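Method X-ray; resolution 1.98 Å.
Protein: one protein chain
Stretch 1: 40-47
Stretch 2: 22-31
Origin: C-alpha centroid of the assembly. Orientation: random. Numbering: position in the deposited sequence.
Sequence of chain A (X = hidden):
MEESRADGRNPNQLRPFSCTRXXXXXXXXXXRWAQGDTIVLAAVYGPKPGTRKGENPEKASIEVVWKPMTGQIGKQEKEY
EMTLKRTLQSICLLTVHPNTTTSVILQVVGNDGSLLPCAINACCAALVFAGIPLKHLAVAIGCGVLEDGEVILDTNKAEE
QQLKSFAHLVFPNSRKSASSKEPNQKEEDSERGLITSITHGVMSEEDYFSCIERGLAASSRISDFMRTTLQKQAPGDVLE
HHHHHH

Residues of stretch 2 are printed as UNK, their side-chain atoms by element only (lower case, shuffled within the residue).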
# COMPACT_ATOMS: atom_id res chain seq x y z
N VAL A 40 5.63 8.18 -2.85
CA VAL A 40 6.36 6.93 -2.99
C VAL A 40 6.58 6.59 -4.47
O VAL A 40 5.75 6.93 -5.31
CB VAL A 40 5.55 5.80 -2.31
CG1 VAL A 40 5.57 4.54 -3.15
CG2 VAL A 40 6.01 5.56 -0.86
N LEU A 41 7.70 5.93 -4.78
CA LEU A 41 7.93 5.42 -6.14
C LEU A 41 8.00 3.90 -6.16
O LEU A 41 8.83 3.30 -5.48
CB LEU A 41 9.20 6.01 -6.75
CG LEU A 41 9.67 5.36 -8.06
CD1 LEU A 41 8.67 5.60 -9.19
CD2 LEU A 41 11.06 5.85 -8.48
N ALA A 42 7.13 3.28 -6.96
CA ALA A 42 7.01 1.82 -7.05
C ALA A 42 7.49 1.27 -8.40
O ALA A 42 6.97 1.66 -9.44
CB ALA A 42 5.57 1.39 -6.79
N ALA A 43 8.46 0.37 -8.38
CA ALA A 43 9.04 -0.18 -9.62
C ALA A 43 8.88 -1.69 -9.67
O ALA A 43 9.25 -2.39 -8.73
CB ALA A 43 10.51 0.21 -9.73
N VAL A 44 8.33 -2.20 -10.77
CA VAL A 44 8.08 -3.63 -10.93
C VAL A 44 8.77 -4.15 -12.18
O VAL A 44 8.76 -3.49 -13.21
CB VAL A 44 6.58 -3.94 -11.07
CG1 VAL A 44 6.35 -5.44 -11.01
CG2 VAL A 44 5.80 -3.22 -9.97
N TYR A 45 9.35 -5.34 -12.11
CA TYR A 45 10.16 -5.83 -13.22
C TYR A 45 9.60 -7.06 -13.99
O TYR A 45 10.24 -8.11 -14.03
CB TYR A 45 11.62 -5.97 -12.77
CG TYR A 45 12.17 -4.62 -12.34
CD1 TYR A 45 12.65 -3.72 -13.27
CD2 TYR A 45 12.15 -4.23 -11.01
CE1 TYR A 45 13.12 -2.47 -12.89
CE2 TYR A 45 12.61 -2.98 -10.61
CZ TYR A 45 13.10 -2.10 -11.56
OH TYR A 45 13.57 -0.86 -11.20
N GLY A 46 8.42 -6.91 -14.61
CA GLY A 46 7.75 -7.95 -15.40
C GLY A 46 7.95 -9.32 -14.79
O GLY A 46 8.65 -9.44 -13.79
N PRO A 47 7.34 -10.36 -15.36
CA PRO A 47 7.74 -11.64 -14.77
C PRO A 47 9.03 -12.13 -15.42
O PRO A 47 9.08 -12.27 -16.65
CB PRO A 47 6.56 -12.57 -15.11
CG PRO A 47 5.46 -11.66 -15.63
CD PRO A 47 6.17 -10.51 -16.24
N UNK A 22 4.35 5.04 -14.92
CA UNK A 22 5.72 4.60 -15.17
C UNK A 22 6.77 5.66 -15.49
O UNK A 22 7.14 5.86 -16.65
n UNK A 22 5.97 3.44 -18.64
c UNK A 22 5.76 3.53 -16.24
o UNK A 22 4.68 5.03 -17.73
c UNK A 22 5.42 4.07 -17.61
N UNK A 23 7.28 6.33 -14.45
CA UNK A 23 8.38 7.27 -14.65
C UNK A 23 9.65 6.55 -15.14
O UNK A 23 10.44 7.12 -15.89
c UNK A 23 6.88 6.21 -13.04
c UNK A 23 7.39 7.47 -12.45
c UNK A 23 8.61 7.84 -13.24
N UNK A 24 9.83 5.31 -14.71
CA UNK A 24 11.08 4.59 -14.97
C UNK A 24 11.08 3.86 -16.31
O UNK A 24 10.17 3.09 -16.61
c UNK A 24 11.40 3.16 -11.38
c UNK A 24 12.87 4.95 -12.34
c UNK A 24 11.36 3.60 -13.83
c UNK A 24 11.53 4.22 -12.45
N UNK A 25 12.12 4.09 -17.10
CA UNK A 25 12.24 3.48 -18.42
C UNK A 25 12.63 2.00 -18.36
O UNK A 25 12.25 1.21 -19.25
c UNK A 25 12.97 5.70 -19.41
o UNK A 25 11.79 6.10 -19.32
c UNK A 25 13.27 4.22 -19.28
o UNK A 25 13.93 6.47 -19.62
N UNK A 26 13.38 1.62 -17.33
CA UNK A 26 13.93 0.27 -17.23
C UNK A 26 12.92 -0.68 -16.61
O UNK A 26 13.03 -1.90 -16.76
n UNK A 26 18.30 -0.85 -18.01
c UNK A 26 18.93 -2.02 -18.06
c UNK A 26 16.20 -0.84 -16.67
c UNK A 26 16.84 -0.69 -18.05
n UNK A 26 20.26 -2.05 -18.02
n UNK A 26 18.25 -3.16 -18.15
c UNK A 26 15.21 0.29 -16.38
N UNK A 27 11.95 -0.12 -15.89
CA UNK A 27 10.96 -0.92 -15.20
C UNK A 27 9.89 -1.40 -16.17
O UNK A 27 9.59 -0.72 -17.16
c UNK A 27 10.34 -0.11 -14.08
N UNK A 28 9.33 -2.58 -15.92
CA UNK A 28 8.18 -3.02 -16.69
C UNK A 28 6.98 -2.19 -16.32
O UNK A 28 6.17 -1.82 -17.17
n UNK A 28 9.88 -6.76 -18.58
c UNK A 28 8.70 -6.10 -18.35
c UNK A 28 8.85 -5.40 -17.20
c UNK A 28 10.73 -6.48 -17.61
n UNK A 28 10.13 -5.66 -16.76
c UNK A 28 7.91 -4.50 -16.46
N UNK A 29 6.86 -1.87 -15.04
CA UNK A 29 5.81 -1.00 -14.57
C UNK A 29 6.29 -0.18 -13.39
O UNK A 29 6.97 -0.70 -12.50
N UNK A 30 5.97 1.10 -13.38
CA UNK A 30 6.26 1.90 -12.21
C UNK A 30 5.18 2.95 -11.94
O UNK A 30 4.38 3.29 -12.80
c UNK A 30 7.66 2.52 -12.28
o UNK A 30 7.82 3.42 -13.35
N UNK A 31 5.17 3.45 -10.71
CA UNK A 31 4.20 4.44 -10.27
C UNK A 31 4.82 5.29 -9.17
O UNK A 31 5.25 4.77 -8.16
c UNK A 31 2.94 3.74 -9.74

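Position 22 carries two carbons, the second bearing one oxygen and one nitrogen, an amide on a short stem. Its side chain makes no contact with stretch 1. This is N22.

At position 23 three carbons close a ring onto the backbone nitrogen. The ring meets the end of L41; its closure onto the backbone nitrogen makes this proline, P23, with P23 CG 4.0 Å from L41 CD1.

Position 24 has four carbons, forked at the second, and points toward stretch 1 to reach both L41 and A43. A forked, all-carbon chain of this length is leucine, L24. L24 CD1 lies 4.0 Å from L41 CD2 and 3.5 Å from A43 CB, so one methyl serves two neighbours.

Position 25 shows two carbons, the second with two oxygens: a carboxylate, D25, out of reach of the other strand and exposed.

Position 26 runs three carbons, a nitrogen, then a carbon with two more nitrogens. This guanidinium chain, R26, leads away; R26 O instead sits at the edge of the Y45 ring, 3.9 Å from Y45 CE1.

Position 27 has a single carbon, CB, 3.8 Å from Y45 CE1 and 4.4 Å from A43 CB; it is A27.

Position 28 is one carbon followed by a five-membered ring of three carbons and two nitrogens, directed toward stretch 1. G46 CA lies over the ring face, 3.5 Å from the centroid of that ring, a CH-pi contact. The ring is an imidazole, so this is H28. A CB on G46 would fall 2.4 Å from H28 CD2, and the positive phi there also favours glycine.

Position 29 has no side-chain atoms, so it is G29, paired with V44.

Position 30 bears one carbon and one oxygen, its CB 4.0 Å from A43 CA. This is S30; S30 OG accepts a hydrogen bond from L24 N at 3.1 Å, tying the loop back to the strand.

Position 31 has one carbon, on the same sheet face as A42 and V44: A31.

The contact is an antiparallel backbone ladder finished by side chains. A42 N donates to A31 O at 2.7 Å and V44 N to G29 O at 2.7 Å, while G29 N returns a bond to V44 O at 3.1 Å. H28 N adds a weak one to V44 O at 2.9 Å. Between these bonded pairs, A43 faces S30 without backbone bonds. The rule is economical: backbone sets the register, and the loop before the strand supplies L24 and A27 to cover A43.

Stretch 2 22-31: NPLDRAHGSA
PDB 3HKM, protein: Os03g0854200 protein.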